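Local coordinates for protein interferon alpha/beta receptor 1 (PDB 3WCY) that forms, together with IFNAR2, the heterodimeric receptor for type I interferons and on binding them activates JAK-STAT signalling, at residues T198-L209 with T290-F298; A115-P123 with S136-W144. One frame throughout, in Å; residues are numbered along the deposited sequence.

Interaction 1 (T198-L209 with T290-F298); sequences TVANKMPVPGNL and TSFWSEEKF
Met203 meets the start of 290-298 with its methyl end: CE lies 3.5 Å from Thr290 N, while CG packs on Ser291 CB. The two segments belong to a boundary between fibronectin type III domains, where the loop 198-209, leaving strand 193-196, runs beside the extended Ser291-Ser294 stretch that leads into strand 297-300 of the third domain. Ser291 turns its hydroxyl away from its own backbone N (chi1 178°), and Ser291 OG donates to Phe292 O at 3.3 Å; the same OG sits near Val205 CG1. The Phe292 ring reaches toward the second domain, resting on Glu112 and Asp113. It takes Thr198 OG1 at the edge, near the ring plane, 3.9 Å from CE2, with the Asn201 side chain close by, set at about a right angle to that of Phe292. Thr198 is itself tied to Asp113 by a weak hydrogen bond. At the other end of Phe292, CB lies 4.1 Å from Val205 CG1. Trp293 turns from the loop and stacks on His281. Ser294 is buried: its OG donates to Pro206 O at 3.2 Å, coming from above the carbonyl plane (39° out of it), and its CB packs on Pro206 CD. Lys297 lays its methylenes along Leu209 CB, with CD 3.8 Å away; its bends at chi2 and chi4 bring NZ back to Phe298 O, 3.0 Å away.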
loop_
_atom_site.group_PDB
_atom_site.type_symbol
_atom_site.label_atom_id
_atom_site.label_comp_id
_atom_site.label_asym_id
_atom_site.label_seq_id
_atom_site.Cartn_x
_atom_site.Cartn_y
_atom_site.Cartn_z
ATOM N N THR A 198 18.715 0.248 -25.168
ATOM C CA THR A 198 19.207 1.174 -26.207
ATOM C C THR A 198 20.579 1.754 -25.802
ATOM O O THR A 198 20.976 1.595 -24.645
ATOM C CB THR A 198 18.191 2.309 -26.452
ATOM O OG1 THR A 198 17.911 2.981 -25.225
ATOM C CG2 THR A 198 16.907 1.833 -27.104
ATOM N N VAL A 199 21.292 2.440 -26.734
ATOM C CA VAL A 199 22.597 3.058 -26.425
ATOM C C VAL A 199 22.390 4.332 -25.612
ATOM O O VAL A 199 21.549 5.156 -25.978
ATOM C CB VAL A 199 23.529 3.325 -27.641
ATOM C CG1 VAL A 199 24.996 3.256 -27.220
ATOM C CG2 VAL A 199 23.260 2.365 -28.795
ATOM N N ALA A 200 23.176 4.489 -24.524
ATOM C CA ALA A 200 23.150 5.619 -23.585
ATOM C C ALA A 200 22.895 6.973 -24.253
ATOM O O ALA A 200 23.542 7.294 -25.255
ATOM C CB ALA A 200 24.438 5.658 -22.771
ATOM N N ASN A 201 21.914 7.737 -23.724
ATOM C CA ASN A 201 21.518 9.053 -24.237
ATOM C C ASN A 201 22.649 10.072 -24.119
ATOM O O ASN A 201 23.484 9.964 -23.216
ATOM C CB ASN A 201 20.268 9.579 -23.493
ATOM C CG ASN A 201 18.916 9.140 -24.032
ATOM O OD1 ASN A 201 18.792 8.402 -25.021
ATOM N ND2 ASN A 201 17.858 9.597 -23.379
ATOM N N LYS A 202 22.655 11.081 -25.019
ATOM C CA LYS A 202 23.642 12.167 -25.002
ATOM C C LYS A 202 23.446 13.074 -23.767
ATOM O O LYS A 202 24.346 13.840 -23.414
ATOM C CB LYS A 202 23.650 12.964 -26.328
ATOM C CG LYS A 202 22.369 13.731 -26.654
ATOM C CD LYS A 202 22.594 14.729 -27.789
ATOM C CE LYS A 202 21.383 15.596 -28.042
ATOM N NZ LYS A 202 21.637 16.599 -29.109
ATOM N N MET A 203 22.274 12.946 -23.102
ATOM C CA MET A 203 21.885 13.662 -21.888
ATOM C C MET A 203 21.382 12.674 -20.815
ATOM O O MET A 203 20.432 11.934 -21.083
ATOM C CB MET A 203 20.853 14.777 -22.182
ATOM C CG MET A 203 19.789 14.411 -23.216
ATOM S SD MET A 203 19.013 15.875 -23.947
ATOM C CE MET A 203 18.304 15.172 -25.389
ATOM N N PRO A 204 22.015 12.604 -19.615
ATOM C CA PRO A 204 21.550 11.646 -18.598
ATOM C C PRO A 204 20.400 12.151 -17.716
ATOM O O PRO A 204 20.220 13.360 -17.545
ATOM C CB PRO A 204 22.813 11.363 -17.782
ATOM C CG PRO A 204 23.631 12.608 -17.904
ATOM C CD PRO A 204 23.175 13.379 -19.126
ATOM N N VAL A 205 19.633 11.205 -17.144
ATOM C CA VAL A 205 18.487 11.463 -16.266
ATOM C C VAL A 205 18.941 11.927 -14.854
ATOM O O VAL A 205 19.965 11.423 -14.374
ATOM C CB VAL A 205 17.487 10.265 -16.217
ATOM C CG1 VAL A 205 16.840 10.025 -17.577
ATOM C CG2 VAL A 205 18.140 8.984 -15.693
ATOM N N PRO A 206 18.205 12.862 -14.177
ATOM C CA PRO A 206 18.629 13.335 -12.840
ATOM C C PRO A 206 18.813 12.260 -11.766
ATOM O O PRO A 206 18.098 11.256 -11.759
ATOM C CB PRO A 206 17.543 14.339 -12.458
ATOM C CG PRO A 206 17.006 14.808 -13.757
ATOM C CD PRO A 206 17.004 13.594 -14.626
ATOM N N GLY A 207 19.784 12.492 -10.880
ATOM C CA GLY A 207 20.178 11.580 -9.811
ATOM C C GLY A 207 19.332 11.600 -8.555
ATOM O O GLY A 207 18.133 11.320 -8.611
ATOM N N ASN A 208 19.976 11.891 -7.403
ATOM C CA ASN A 208 19.356 11.911 -6.072
ATOM C C ASN A 208 18.386 13.068 -5.824
ATOM O O ASN A 208 18.750 14.238 -5.967
ATOM C CB ASN A 208 20.409 11.793 -4.958
ATOM C CG ASN A 208 20.903 10.379 -4.724
ATOM O OD1 ASN A 208 21.546 9.761 -5.582
ATOM N ND2 ASN A 208 20.632 9.844 -3.541
ATOM N N LEU A 209 17.145 12.714 -5.441
ATOM C CA LEU A 209 16.032 13.628 -5.169
ATOM C C LEU A 209 15.679 13.658 -3.676
ATOM O O LEU A 209 15.696 12.615 -3.014
ATOM C CB LEU A 209 14.790 13.186 -5.982
ATOM C CG LEU A 209 14.474 13.858 -7.338
ATOM C CD1 LEU A 209 14.073 15.304 -7.175
ATOM C CD2 LEU A 209 15.578 13.657 -8.373
ATOM N N THR A 290 15.683 13.627 -27.114
ATOM C CA THR A 290 14.821 13.761 -25.944
ATOM C C THR A 290 15.187 12.720 -24.871
ATOM O O THR A 290 15.098 11.510 -25.116
ATOM C CB THR A 290 13.333 13.774 -26.363
ATOM O OG1 THR A 290 13.146 14.767 -27.376
ATOM C CG2 THR A 290 12.389 14.050 -25.192
ATOM N N SER A 291 15.602 13.211 -23.683
ATOM C CA SER A 291 16.008 12.393 -22.532
ATOM C C SER A 291 14.864 11.518 -22.002
ATOM O O SER A 291 13.693 11.875 -22.156
ATOM C CB SER A 291 16.554 13.284 -21.416
ATOM O OG SER A 291 16.920 12.547 -20.260
ATOM N N PHE A 292 15.205 10.375 -21.366
ATOM C CA PHE A 292 14.207 9.492 -20.759
ATOM C C PHE A 292 13.717 10.121 -19.436
ATOM O O PHE A 292 14.120 11.241 -19.110
ATOM C CB PHE A 292 14.776 8.070 -20.540
ATOM C CG PHE A 292 14.865 7.220 -21.788
ATOM C CD1 PHE A 292 13.718 6.850 -22.485
ATOM C CD2 PHE A 292 16.094 6.774 -22.259
ATOM C CE1 PHE A 292 13.803 6.068 -23.643
ATOM C CE2 PHE A 292 16.179 6.001 -23.422
ATOM C CZ PHE A 292 15.032 5.650 -24.104
ATOM N N TRP A 293 12.837 9.430 -18.693
ATOM C CA TRP A 293 12.359 9.953 -17.416
ATOM C C TRP A 293 13.225 9.484 -16.255
ATOM O O TRP A 293 13.708 8.349 -16.250
ATOM C CB TRP A 293 10.891 9.596 -17.173
ATOM C CG TRP A 293 9.926 10.378 -18.006
ATOM C CD1 TRP A 293 9.134 9.898 -19.006
ATOM C CD2 TRP A 293 9.625 11.772 -17.888
ATOM N NE1 TRP A 293 8.358 10.907 -19.522
ATOM C CE2 TRP A 293 8.641 12.071 -18.857
ATOM C CE3 TRP A 293 10.099 12.808 -17.061
ATOM C CZ2 TRP A 293 8.124 13.363 -19.028
ATOM C CZ3 TRP A 293 9.578 14.084 -17.221
ATOM C CH2 TRP A 293 8.604 14.351 -18.195
ATOM N N SER A 294 13.394 10.365 -15.263
ATOM C CA SER A 294 14.154 10.139 -14.033
ATOM C C SER A 294 13.426 9.150 -13.102
ATOM O O SER A 294 12.271 8.787 -13.359
ATOM C CB SER A 294 14.354 11.473 -13.314
ATOM O OG SER A 294 14.865 11.331 -11.998
ATOM N N GLU A 295 14.100 8.740 -12.000
ATOM C CA GLU A 295 13.536 7.850 -10.983
ATOM C C GLU A 295 12.332 8.547 -10.362
ATOM O O GLU A 295 12.385 9.754 -10.107
ATOM C CB GLU A 295 14.578 7.533 -9.894
ATOM C CG GLU A 295 14.166 6.411 -8.959
ATOM C CD GLU A 295 14.747 6.505 -7.563
ATOM O OE1 GLU A 295 14.015 6.940 -6.645
ATOM O OE2 GLU A 295 15.931 6.140 -7.384
ATOM N N GLU A 296 11.242 7.799 -10.156
ATOM C CA GLU A 296 10.020 8.327 -9.557
ATOM C C GLU A 296 10.249 8.499 -8.064
ATOM O O GLU A 296 10.492 7.516 -7.362
ATOM C CB GLU A 296 8.824 7.399 -9.836
ATOM C CG GLU A 296 8.472 7.299 -11.309
ATOM C CD GLU A 296 7.963 5.952 -11.775
ATOM O OE1 GLU A 296 8.635 4.928 -11.509
ATOM O OE2 GLU A 296 6.917 5.926 -12.461
ATOM N N LYS A 297 10.239 9.759 -7.594
ATOM C CA LYS A 297 10.432 10.080 -6.181
ATOM C C LYS A 297 9.080 10.169 -5.471
ATOM O O LYS A 297 8.282 11.061 -5.770
ATOM C CB LYS A 297 11.258 11.374 -6.004
ATOM C CG LYS A 297 11.484 11.798 -4.547
ATOM C CD LYS A 297 12.557 10.973 -3.838
ATOM C CE LYS A 297 12.616 11.255 -2.357
ATOM N NZ LYS A 297 11.532 10.556 -1.621
ATOM N N PHE A 298 8.827 9.228 -4.546
ATOM C CA PHE A 298 7.598 9.172 -3.762
ATOM C C PHE A 298 7.760 9.974 -2.494
ATOM O O PHE A 298 8.696 9.737 -1.729
ATOM C CB PHE A 298 7.229 7.724 -3.412
ATOM C CG PHE A 298 6.038 7.593 -2.491
ATOM C CD1 PHE A 298 4.751 7.840 -2.952
ATOM C CD2 PHE A 298 6.203 7.219 -1.164
ATOM C CE1 PHE A 298 3.653 7.722 -2.100
ATOM C CE2 PHE A 298 5.102 7.099 -0.313
ATOM C CZ PHE A 298 3.835 7.349 -0.788
#

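Interaction 2 (A115-P123 with S136-W144); sequences AILVHISPP and SFSYTIRIW
Ile120 and Tyr139 bury the most surface of any residues between strands 116-121 and 138-144, whose axes approach to 9.9 Å and run roughly antiparallel (142°). The strands lie in different sheets, and side chains, not backbones, fill the gap. The aliphatic pairs come first: Ile116 CD1 faces Ile143 CD1, Val118 CG2 meets Ile141 CG2 at 4.3 Å, and Ile120 CD1 reaches tip to tip toward Ile141 CD1 at 3.8 Å. Leu174 of strand 171-179 and Ile163 of strand 160-163 extend this apolar layer. One CH-pi contact joins it: Ile120 CG2 sits over a face of the Tyr139 ring, 3.8 Å from the centroid and 16° off the normal. With CG opposite its own carbonyl carbon (chi1 -51°), Tyr139 leans along the strand toward the proline end, where OH lies beside Pro122 CB and Tyr159 meets the ring edge-to-face. Replacing Tyr139 by an alanine would probably open a gap beneath Ile120 CG2 and leave Pro122 without the phenol oxygen and Tyr159 without the ring it packs on. The proline-aromatic contacts close this end: Pro123 CD lies 3.9 Å from Phe137 CE2, and Pro122 CB approaches CD2 of the same ring, both obliquely. Strand 116-121 is the middle of a three-stranded sheet and 138-145 belongs to a four-stranded one; their facing residues form part of the core of the fibronectin type III beta-sandwich.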
loop_
_atom_site.group_PDB
_atom_site.type_symbol
_atom_site.label_atom_id
_atom_site.label_comp_id
_atom_site.label_asym_id
_atom_site.label_seq_id
_atom_site.Cartn_x
_atom_site.Cartn_y
_atom_site.Cartn_z
ATOM N N ALA A 115 17.652 1.209 -18.185
ATOM C CA ALA A 115 16.447 0.685 -17.540
ATOM C C ALA A 115 15.495 -0.114 -18.436
ATOM O O ALA A 115 15.509 0.032 -19.664
ATOM C CB ALA A 115 15.684 1.818 -16.859
ATOM N N ILE A 116 14.657 -0.953 -17.785
ATOM C CA ILE A 116 13.585 -1.751 -18.385
ATOM C C ILE A 116 12.296 -1.551 -17.565
ATOM O O ILE A 116 12.300 -1.696 -16.335
ATOM C CB ILE A 116 13.968 -3.246 -18.609
ATOM C CG1 ILE A 116 14.852 -3.386 -19.874
ATOM C CG2 ILE A 116 12.718 -4.152 -18.721
ATOM C CD1 ILE A 116 15.758 -4.593 -19.917
ATOM N N LEU A 117 11.209 -1.183 -18.268
ATOM C CA LEU A 117 9.879 -0.972 -17.705
ATOM C C LEU A 117 9.065 -2.257 -17.889
ATOM O O LEU A 117 8.893 -2.721 -19.019
ATOM C CB LEU A 117 9.178 0.211 -18.402
ATOM C CG LEU A 117 9.795 1.592 -18.196
ATOM C CD1 LEU A 117 10.482 2.072 -19.457
ATOM C CD2 LEU A 117 8.746 2.593 -17.752
ATOM N N VAL A 118 8.614 -2.857 -16.773
ATOM C CA VAL A 118 7.809 -4.082 -16.772
ATOM C C VAL A 118 6.352 -3.713 -16.466
ATOM O O VAL A 118 6.015 -3.395 -15.320
ATOM C CB VAL A 118 8.369 -5.171 -15.819
ATOM C CG1 VAL A 118 7.468 -6.398 -15.798
ATOM C CG2 VAL A 118 9.786 -5.568 -16.211
ATOM N N HIS A 119 5.512 -3.708 -17.514
ATOM C CA HIS A 119 4.095 -3.378 -17.423
ATOM C C HIS A 119 3.322 -4.649 -17.094
ATOM O O HIS A 119 3.137 -5.517 -17.953
ATOM C CB HIS A 119 3.600 -2.708 -18.712
ATOM C CG HIS A 119 4.403 -1.504 -19.107
ATOM N ND1 HIS A 119 4.084 -0.242 -18.645
ATOM C CD2 HIS A 119 5.498 -1.414 -19.898
ATOM C CE1 HIS A 119 4.996 0.569 -19.157
ATOM N NE2 HIS A 119 5.861 -0.087 -19.926
ATOM N N ILE A 120 2.940 -4.785 -15.816
ATOM C CA ILE A 120 2.216 -5.947 -15.318
ATOM C C ILE A 120 0.711 -5.696 -15.343
ATOM O O ILE A 120 0.228 -4.688 -14.821
ATOM C CB ILE A 120 2.693 -6.383 -13.898
ATOM C CG1 ILE A 120 4.222 -6.377 -13.762
ATOM C CG2 ILE A 120 2.118 -7.742 -13.506
ATOM C CD1 ILE A 120 4.712 -5.890 -12.443
ATOM N N SER A 121 -0.021 -6.630 -15.944
ATOM C CA SER A 121 -1.476 -6.638 -15.964
ATOM C C SER A 121 -1.889 -7.785 -15.014
ATOM O O SER A 121 -1.322 -8.880 -15.120
ATOM C CB SER A 121 -1.996 -6.874 -17.375
ATOM O OG SER A 121 -3.230 -6.205 -17.566
ATOM N N PRO A 122 -2.796 -7.543 -14.032
ATOM C CA PRO A 122 -3.165 -8.613 -13.086
ATOM C C PRO A 122 -3.937 -9.773 -13.730
ATOM O O PRO A 122 -4.530 -9.563 -14.794
ATOM C CB PRO A 122 -4.022 -7.876 -12.054
ATOM C CG PRO A 122 -4.602 -6.736 -12.793
ATOM C CD PRO A 122 -3.546 -6.301 -13.755
ATOM N N PRO A 123 -3.959 -10.993 -13.120
ATOM C CA PRO A 123 -4.731 -12.105 -13.715
ATOM C C PRO A 123 -6.221 -11.754 -13.911
ATOM O O PRO A 123 -6.910 -11.415 -12.942
ATOM C CB PRO A 123 -4.535 -13.245 -12.703
ATOM C CG PRO A 123 -3.318 -12.896 -11.944
ATOM C CD PRO A 123 -3.308 -11.412 -11.862
ATOM N N SER A 136 -4.793 -6.847 -3.278
ATOM C CA SER A 136 -4.096 -7.843 -2.470
ATOM C C SER A 136 -2.845 -8.374 -3.164
ATOM O O SER A 136 -1.820 -8.526 -2.498
ATOM C CB SER A 136 -5.033 -8.984 -2.078
ATOM O OG SER A 136 -5.975 -8.576 -1.097
ATOM N N PHE A 137 -2.916 -8.605 -4.500
ATOM C CA PHE A 137 -1.819 -9.120 -5.328
ATOM C C PHE A 137 -0.509 -8.349 -5.223
ATOM O O PHE A 137 -0.492 -7.120 -5.183
ATOM C CB PHE A 137 -2.210 -9.199 -6.813
ATOM C CG PHE A 137 -3.365 -10.087 -7.211
ATOM C CD1 PHE A 137 -3.488 -11.372 -6.695
ATOM C CD2 PHE A 137 -4.267 -9.681 -8.184
ATOM C CE1 PHE A 137 -4.545 -12.200 -7.084
ATOM C CE2 PHE A 137 -5.308 -10.519 -8.588
ATOM C CZ PHE A 137 -5.436 -11.774 -8.038
ATOM N N SER A 138 0.587 -9.099 -5.211
ATOM C CA SER A 138 1.962 -8.609 -5.210
ATOM C C SER A 138 2.632 -9.328 -6.372
ATOM O O SER A 138 2.084 -10.316 -6.866
ATOM C CB SER A 138 2.663 -8.953 -3.898
ATOM O OG SER A 138 4.017 -8.526 -3.904
ATOM N N TYR A 139 3.777 -8.817 -6.840
ATOM C CA TYR A 139 4.506 -9.413 -7.966
ATOM C C TYR A 139 5.990 -9.538 -7.668
ATOM O O TYR A 139 6.541 -8.742 -6.901
ATOM C CB TYR A 139 4.248 -8.640 -9.284
ATOM C CG TYR A 139 2.775 -8.441 -9.574
ATOM C CD1 TYR A 139 2.023 -9.439 -10.187
ATOM C CD2 TYR A 139 2.114 -7.280 -9.168
ATOM C CE1 TYR A 139 0.656 -9.278 -10.416
ATOM C CE2 TYR A 139 0.746 -7.111 -9.386
ATOM C CZ TYR A 139 0.022 -8.115 -10.010
ATOM O OH TYR A 139 -1.325 -7.966 -10.221
ATOM N N THR A 140 6.619 -10.577 -8.226
ATOM C CA THR A 140 8.051 -10.846 -8.070
ATOM C C THR A 140 8.641 -10.950 -9.481
ATOM O O THR A 140 8.184 -11.775 -10.279
ATOM C CB THR A 140 8.309 -12.125 -7.237
ATOM O OG1 THR A 140 7.895 -13.271 -7.984
ATOM C CG2 THR A 140 7.624 -12.113 -5.879
ATOM N N ILE A 141 9.623 -10.097 -9.794
ATOM C CA ILE A 141 10.261 -10.055 -11.109
ATOM C C ILE A 141 11.645 -10.687 -11.055
ATOM O O ILE A 141 12.407 -10.428 -10.121
ATOM C CB ILE A 141 10.351 -8.612 -11.709
ATOM C CG1 ILE A 141 9.332 -7.581 -11.127
ATOM C CG2 ILE A 141 10.423 -8.625 -13.235
ATOM C CD1 ILE A 141 7.864 -7.730 -11.517
ATOM N N ARG A 142 11.975 -11.480 -12.094
ATOM C CA ARG A 142 13.268 -12.131 -12.287
ATOM C C ARG A 142 13.872 -11.621 -13.592
ATOM O O ARG A 142 13.243 -11.720 -14.644
ATOM C CB ARG A 142 13.114 -13.652 -12.338
ATOM C CG ARG A 142 13.109 -14.336 -10.983
ATOM C CD ARG A 142 13.087 -15.838 -11.188
ATOM N NE ARG A 142 12.957 -16.581 -9.937
ATOM C CZ ARG A 142 12.534 -17.840 -9.856
ATOM N NH1 ARG A 142 12.183 -18.503 -10.953
ATOM N NH2 ARG A 142 12.446 -18.442 -8.676
ATOM N N ILE A 143 15.083 -11.057 -13.513
ATOM C CA ILE A 143 15.827 -10.512 -14.651
ATOM C C ILE A 143 17.261 -11.075 -14.696
ATOM O O ILE A 143 17.903 -11.259 -13.658
ATOM C CB ILE A 143 15.757 -8.946 -14.692
ATOM C CG1 ILE A 143 16.258 -8.362 -16.037
ATOM C CG2 ILE A 143 16.418 -8.282 -13.468
ATOM C CD1 ILE A 143 15.929 -6.861 -16.317
ATOM N N TRP A 144 17.736 -11.366 -15.911
ATOM C CA TRP A 144 19.077 -11.874 -16.206
ATOM C C TRP A 144 19.386 -11.570 -17.668
ATOM O O TRP A 144 18.451 -11.359 -18.440
ATOM C CB TRP A 144 19.146 -13.397 -15.972
ATOM C CG TRP A 144 18.275 -14.198 -16.898
ATOM C CD1 TRP A 144 18.627 -14.721 -18.107
ATOM C CD2 TRP A 144 16.888 -14.505 -16.716
ATOM N NE1 TRP A 144 17.545 -15.333 -18.693
ATOM C CE2 TRP A 144 16.470 -15.243 -17.846
ATOM C CE3 TRP A 144 15.953 -14.237 -15.700
ATOM C CZ2 TRP A 144 15.165 -15.728 -17.982
ATOM C CZ3 TRP A 144 14.664 -14.729 -15.833
ATOM C CH2 TRP A 144 14.275 -15.450 -16.969
#

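Interaction 2 lies in the interior of the second fibronectin type III domain, whereas interaction 1 is a surface contact where the chain passes into the third. Their centres are 21 Å apart and their nearest atoms about 6 Å, so they do not touch. The connection runs through the fold: strand 138-145 shares its sheet with strand 193-196, from which the loop 198-209 departs. A second route is the turn before Ala115, whose Glu112 and Asp113 receive Phe292 of interaction 1 just ahead of strand 116-121 of interaction 2. One contact thus holds two sheets of a domain together, and the other packs the interdomain linker on the third domain, at the junction with the second.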